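Side-chain contacts in catechol 2,3-dioxygenase (PDB 3HPY), which probably catalyses the iron-dependent extradiol cleavage of catechol by dioxygen, giving 2-hydroxy-6-oxohexa-2,4-dienoate: residues F289-G292 against L293-Q297; W224-V227 against L228-G231. All blocks are in the same frame, centred on the assembly; numbering follows the deposited sequence.

In the fold
Contacts 1 and 2 are both local, one at the end of a short helix near the C-terminus and the other along helix 224-236; both lie in the C-terminal half of the chain, at different distances from the iron. Their centres lie 19 Å apart and their nearest atoms about 7 Å, without touching. Contact 1 is the nearer to the pocket: the side chain of L293 comes within about 5 Å of the bound 4-methylcatechol and about 10 Å of the iron. In contact 2 the side chain of V227 stays about 12 Å from both, although it is about 9 Å from the side chain of the iron ligand E267. Both contacts also meet the second subunit of the homotetramer.

Contact 1 (F289-G292 against L293-Q297); sequences FAQG and LDYPQ
F289 and L293 meet one helical turn apart in a local contact at the C-terminal end of helix 289-293, where the chain leaves the last helix and runs on to its final modelled residues. CZ of F289 reaches CD2 of L293 at 3.7 Å, the ring and the leucine branch approaching at a slant. The side chain of L293 lies about 5 Å from the bound 4-methylcatechol, which puts this helix end beside the substrate pocket. The backbone beneath keeps two helical bonds, L293 N to F289 O at 2.9 Å and D294 N to A290 O at 2.8 Å, before D294 abandons helical angles.

Just past that point D294 OD1 accepts from Q297 N at 3.2 Å, an Asx motif, the donor coming from above the carboxylate plane. OD1 is also hydrogen-bonded to T246 OG1, tying the tail to strand 246-247.

Across the helix end, the side chains of Q291 and Y295 run side by side in the same direction. With CG set opposite its backbone nitrogen (chi1 -160°), Q291 stretches along the tyrosine. Its CG lies 3.4 Å from Y295 CD1 and its OE1 3.2 Å from Y295 CE1, with amide and ring planes only 25° apart. The backbone O of Q291 sits at the edge of the same ring, in its plane. S235 OG of the second subunit hydrogen-bonds to Y295 O and, weakly, to Q291 OE1.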
ATOM      1  N   PHE C 289      22.856  -8.465  14.926  1.00 45.58           N
ATOM      2  CA  PHE C 289      22.619  -7.091  14.547  1.00 46.17           C
ATOM      3  C   PHE C 289      22.341  -6.847  13.018  1.00 45.89           C
ATOM      4  O   PHE C 289      21.710  -5.844  12.666  1.00 45.13           O
ATOM      5  CB  PHE C 289      23.766  -6.278  15.179  1.00 47.59           C
ATOM      6  CG  PHE C 289      23.766  -4.821  14.862  1.00 48.83           C
ATOM      7  CD1 PHE C 289      22.735  -3.947  15.285  1.00 50.16           C
ATOM      8  CD2 PHE C 289      24.785  -4.322  14.059  1.00 49.34           C
ATOM      9  CE1 PHE C 289      22.751  -2.565  14.916  1.00 50.32           C
ATOM     10  CE2 PHE C 289      24.829  -2.971  13.680  1.00 51.07           C
ATOM     11  CZ  PHE C 289      23.799  -2.082  14.092  1.00 51.28           C
ATOM     12  N   ALA C 290      22.736  -7.782  12.133  1.00 45.60           N
ATOM     13  CA  ALA C 290      22.471  -7.687  10.668  1.00 44.54           C
ATOM     14  C   ALA C 290      20.952  -7.693  10.408  1.00 43.59           C
ATOM     15  O   ALA C 290      20.449  -6.999   9.520  1.00 42.41           O
ATOM     16  CB  ALA C 290      23.114  -8.878   9.921  1.00 44.12           C
ATOM     17  N   GLN C 291      20.248  -8.512  11.186  1.00 43.12           N
ATOM     18  CA  GLN C 291      18.797  -8.636  11.104  1.00 41.61           C
ATOM     19  C   GLN C 291      18.120  -7.394  11.675  1.00 41.52           C
ATOM     20  O   GLN C 291      17.040  -7.002  11.230  1.00 40.58           O
ATOM     21  CB  GLN C 291      18.298  -9.847  11.892  1.00 40.95           C
ATOM     22  CG  GLN C 291      16.909 -10.242  11.423  1.00 40.18           C
ATOM     23  CD  GLN C 291      16.248 -11.347  12.221  1.00 40.83           C
ATOM     24  OE1 GLN C 291      15.499 -12.151  11.662  1.00 39.09           O
ATOM     25  NE2 GLN C 291      16.493 -11.381  13.527  1.00 38.39           N
ATOM     26  N   GLY C 292      18.752  -6.801  12.689  1.00 40.75           N
ATOM     27  CA  GLY C 292      18.224  -5.603  13.324  1.00 40.94           C
ATOM     28  C   GLY C 292      18.373  -4.381  12.435  1.00 40.71           C
ATOM     29  O   GLY C 292      17.589  -3.431  12.511  1.00 40.47           O
ATOM     30  N   LEU C 293      19.408  -4.430  11.601  1.00 41.08           N
ATOM     31  CA  LEU C 293      19.753  -3.402  10.623  1.00 41.80           C
ATOM     32  C   LEU C 293      18.810  -3.678   9.418  1.00 41.30           C
ATOM     33  O   LEU C 293      17.921  -2.872   9.142  1.00 41.50           O
ATOM     34  CB  LEU C 293      21.242  -3.569  10.261  1.00 43.72           C
ATOM     35  CG  LEU C 293      22.171  -2.493   9.692  1.00 45.00           C
ATOM     36  CD1 LEU C 293      21.573  -1.978   8.409  1.00 46.38           C
ATOM     37  CD2 LEU C 293      22.400  -1.357  10.696  1.00 47.06           C
ATOM     38  N   ASP C 294      18.995  -4.803   8.715  1.00 40.26           N
ATOM     39  CA  ASP C 294      18.102  -5.177   7.599  1.00 40.16           C
ATOM     40  C   ASP C 294      17.338  -6.348   8.132  1.00 39.93           C
ATOM     41  O   ASP C 294      17.917  -7.324   8.598  1.00 40.63           O
ATOM     42  CB  ASP C 294      18.839  -5.677   6.338  1.00 40.96           C
ATOM     43  CG  ASP C 294      18.023  -5.477   5.028  1.00 40.67           C
ATOM     44  OD1 ASP C 294      16.874  -5.966   4.880  1.00 40.75           O
ATOM     45  OD2 ASP C 294      18.572  -4.819   4.122  1.00 39.32           O
ATOM     46  N   TYR C 295      16.029  -6.270   8.076  1.00 39.05           N
ATOM     47  CA  TYR C 295      15.312  -7.400   8.550  1.00 39.23           C
ATOM     48  C   TYR C 295      15.083  -8.434   7.432  1.00 39.98           C
ATOM     49  O   TYR C 295      15.541  -9.570   7.562  1.00 39.92           O
ATOM     50  CB  TYR C 295      14.017  -6.967   9.187  1.00 37.17           C
ATOM     51  CG  TYR C 295      13.362  -8.135   9.820  1.00 34.11           C
ATOM     52  CD1 TYR C 295      13.872  -8.706  10.987  1.00 33.58           C
ATOM     53  CD2 TYR C 295      12.241  -8.687   9.242  1.00 31.29           C
ATOM     54  CE1 TYR C 295      13.262  -9.806  11.563  1.00 33.95           C
ATOM     55  CE2 TYR C 295      11.621  -9.780   9.798  1.00 33.15           C
ATOM     56  CZ  TYR C 295      12.124 -10.331  10.959  1.00 32.27           C
ATOM     57  OH  TYR C 295      11.440 -11.367  11.535  1.00 32.03           O
ATOM     58  N   PRO C 296      14.421  -8.064   6.306  1.00 41.07           N
ATOM     59  CA  PRO C 296      14.283  -9.174   5.343  1.00 41.30           C
ATOM     60  C   PRO C 296      15.589  -9.912   5.087  1.00 43.09           C
ATOM     61  O   PRO C 296      15.682 -11.144   5.219  1.00 42.29           O
ATOM     62  CB  PRO C 296      13.725  -8.512   4.077  1.00 41.25           C
ATOM     63  CG  PRO C 296      13.996  -7.069   4.221  1.00 40.16           C
ATOM     64  CD  PRO C 296      14.019  -6.769   5.714  1.00 41.10           C
ATOM     65  N   GLN C 297      16.582  -9.126   4.698  1.00 44.86           N
ATOM     66  CA  GLN C 297      17.920  -9.611   4.465  1.00 47.40           C
ATOM     67  C   GLN C 297      18.476  -9.745   5.887  1.00 48.87           C
ATOM     68  O   GLN C 297      18.335 -10.827   6.513  1.00 51.37           O
ATOM     69  CB  GLN C 297      18.726  -8.551   3.689  1.00 47.59           C
ATOM     70  CG  GLN C 297      18.244  -8.300   2.245  1.00 48.65           C
ATOM     71  CD  GLN C 297      19.219  -7.482   1.412  1.00 49.17           C
ATOM     72  OE1 GLN C 297      20.428  -7.535   1.629  1.00 49.62           O
ATOM     73  NE2 GLN C 297      18.697  -6.737   0.439  1.00 49.16           N
TER

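Contact 2 (W224-V227 against L228-G231); sequences WEQV and LRAG
The carbonyl oxygen of Q226 is gripped by two groups: the amide of A230, one helical turn on, at 3.0 Å from N to O, and a water that donates to it at 3.1 Å. The same water accepts from R229 NH1 at 2.8 Å, lying at the edge of the guanidinium and in its plane, so it joins the arginine's end back to the helix backbone.

The side chains of Q226 and R229 run side by side, three residues apart. R229 takes CG opposite its backbone nitrogen (chi1 161°) and stays extended as far as NE, whereas Q226 folds at its second torsion (chi2 -52°), which brings the amide over beside the arginine's CD. The closest approach of the two side chains is NE2 of Q226 to CD of R229 at 3.6 Å, and the amide and guanidinium planes differ by 30°. This is packing along the aliphatic part of the arginine, whose polar end is held further by G146 O, which bonds to NH1, and by E144 OE2 of the fourth subunit, which forms a salt bridge with NE.

Among the backbone bonds, R229 N meets E225 O at 3.1 Å. W224 O takes two donors, V227 N at 3.0 Å and L228 N at 3.3 Å. The indole of W224 stacks on W224 of the second subunit and its NE1 hydrogen-bonds to O of that same residue, while V227 rests against I256 and M270 of the sheet. The result is the first two turns of helix 224-236, with one side packed on the beta-sheet of the glyoxalase-family (vicinal oxygen chelate) domain and others meeting neighbouring subunits of the tetramer.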
ATOM      1  N   TRP C 224       4.230   2.613   3.000  1.00 21.78           N
ATOM      2  CA  TRP C 224       5.216   1.776   2.329  1.00 22.04           C
ATOM      3  C   TRP C 224       5.305   2.173   0.858  1.00 20.18           C
ATOM      4  O   TRP C 224       6.386   2.210   0.293  1.00 20.75           O
ATOM      5  CB  TRP C 224       4.808   0.311   2.447  1.00 24.77           C
ATOM      6  CG  TRP C 224       5.737  -0.696   1.802  1.00 27.90           C
ATOM      7  CD1 TRP C 224       5.364  -1.758   1.032  1.00 29.60           C
ATOM      8  CD2 TRP C 224       7.164  -0.800   1.959  1.00 28.71           C
ATOM      9  NE1 TRP C 224       6.461  -2.520   0.703  1.00 29.92           N
ATOM     10  CE2 TRP C 224       7.578  -1.958   1.259  1.00 30.42           C
ATOM     11  CE3 TRP C 224       8.133  -0.030   2.624  1.00 29.84           C
ATOM     12  CZ2 TRP C 224       8.923  -2.371   1.205  1.00 30.21           C
ATOM     13  CZ3 TRP C 224       9.471  -0.436   2.571  1.00 30.14           C
ATOM     14  CH2 TRP C 224       9.851  -1.598   1.865  1.00 30.50           C
ATOM     15  N   GLU C 225       4.175   2.458   0.226  1.00 19.14           N
ATOM     16  CA  GLU C 225       4.228   2.865  -1.168  1.00 18.77           C
ATOM     17  C   GLU C 225       4.951   4.202  -1.291  1.00 19.42           C
ATOM     18  O   GLU C 225       5.574   4.471  -2.315  1.00 18.50           O
ATOM     19  CB  GLU C 225       2.816   2.946  -1.770  1.00 18.52           C
ATOM     20  CG  GLU C 225       2.110   1.601  -1.707  1.00 21.14           C
ATOM     21  CD  GLU C 225       1.336   1.260  -2.958  1.00 25.31           C
ATOM     22  OE1 GLU C 225       0.674   2.162  -3.536  1.00 25.70           O
ATOM     23  OE2 GLU C 225       1.379   0.078  -3.354  1.00 26.26           O
ATOM     24  N   GLN C 226       4.899   5.044  -0.261  1.00 19.66           N
ATOM     25  CA  GLN C 226       5.612   6.313  -0.373  1.00 20.18           C
ATOM     26  C   GLN C 226       7.119   6.064  -0.308  1.00 21.93           C
ATOM     27  O   GLN C 226       7.907   6.846  -0.836  1.00 21.81           O
ATOM     28  CB  GLN C 226       5.182   7.287   0.719  1.00 21.92           C
ATOM     29  CG  GLN C 226       3.846   7.954   0.449  1.00 21.39           C
ATOM     30  CD  GLN C 226       3.778   8.588  -0.921  1.00 25.50           C
ATOM     31  OE1 GLN C 226       3.048   8.118  -1.799  1.00 30.21           O
ATOM     32  NE2 GLN C 226       4.538   9.652  -1.122  1.00 25.24           N
ATOM     33  N   VAL C 227       7.522   4.956   0.318  1.00 20.93           N
ATOM     34  CA  VAL C 227       8.945   4.637   0.413  1.00 20.45           C
ATOM     35  C   VAL C 227       9.465   4.240  -0.967  1.00 21.87           C
ATOM     36  O   VAL C 227      10.577   4.604  -1.358  1.00 21.20           O
ATOM     37  CB  VAL C 227       9.200   3.492   1.417  1.00 21.74           C
ATOM     38  CG1 VAL C 227      10.680   3.132   1.445  1.00 23.40           C
ATOM     39  CG2 VAL C 227       8.770   3.933   2.821  1.00 23.45           C
ATOM     40  N   LEU C 228       8.653   3.491  -1.701  1.00 22.55           N
ATOM     41  CA  LEU C 228       9.012   3.067  -3.048  1.00 23.42           C
ATOM     42  C   LEU C 228       9.197   4.304  -3.918  1.00 23.23           C
ATOM     43  O   LEU C 228      10.210   4.464  -4.587  1.00 24.39           O
ATOM     44  CB  LEU C 228       7.906   2.201  -3.629  1.00 22.37           C
ATOM     45  CG  LEU C 228       8.028   1.909  -5.127  1.00 26.66           C
ATOM     46  CD1 LEU C 228       9.372   1.249  -5.396  1.00 23.73           C
ATOM     47  CD2 LEU C 228       6.868   1.007  -5.570  1.00 26.49           C
ATOM     48  N   ARG C 229       8.204   5.181  -3.890  1.00 21.99           N
ATOM     49  CA  ARG C 229       8.241   6.408  -4.664  1.00 23.12           C
ATOM     50  C   ARG C 229       9.487   7.242  -4.340  1.00 24.11           C
ATOM     51  O   ARG C 229      10.056   7.876  -5.230  1.00 21.18           O
ATOM     52  CB  ARG C 229       6.953   7.168  -4.376  1.00 20.00           C
ATOM     53  CG  ARG C 229       6.945   8.636  -4.689  1.00 20.37           C
ATOM     54  CD  ARG C 229       5.514   9.107  -4.584  1.00 19.72           C
ATOM     55  NE  ARG C 229       5.345  10.426  -5.166  1.00 25.12           N
ATOM     56  CZ  ARG C 229       5.939  11.527  -4.723  1.00 26.40           C
ATOM     57  NH1 ARG C 229       6.761  11.483  -3.673  1.00 28.43           N
ATOM     58  NH2 ARG C 229       5.703  12.685  -5.326  1.00 25.82           N
ATOM     59  N   ALA C 230       9.891   7.245  -3.065  1.00 24.43           N
ATOM     60  CA  ALA C 230      11.090   7.980  -2.645  1.00 25.88           C
ATOM     61  C   ALA C 230      12.247   7.357  -3.412  1.00 24.97           C
ATOM     62  O   ALA C 230      13.088   8.062  -3.964  1.00 24.31           O
ATOM     63  CB  ALA C 230      11.320   7.830  -1.139  1.00 23.52           C
ATOM     64  N   GLY C 231      12.268   6.027  -3.440  1.00 24.89           N
ATOM     65  CA  GLY C 231      13.312   5.313  -4.150  1.00 24.55           C
ATOM     66  C   GLY C 231      13.345   5.685  -5.621  1.00 25.63           C
ATOM     67  O   GLY C 231      14.422   5.963  -6.170  1.00 25.34           O
TER
HETATM   68  O   HOH W   1       7.870   9.853  -1.711  1.00 28.02           O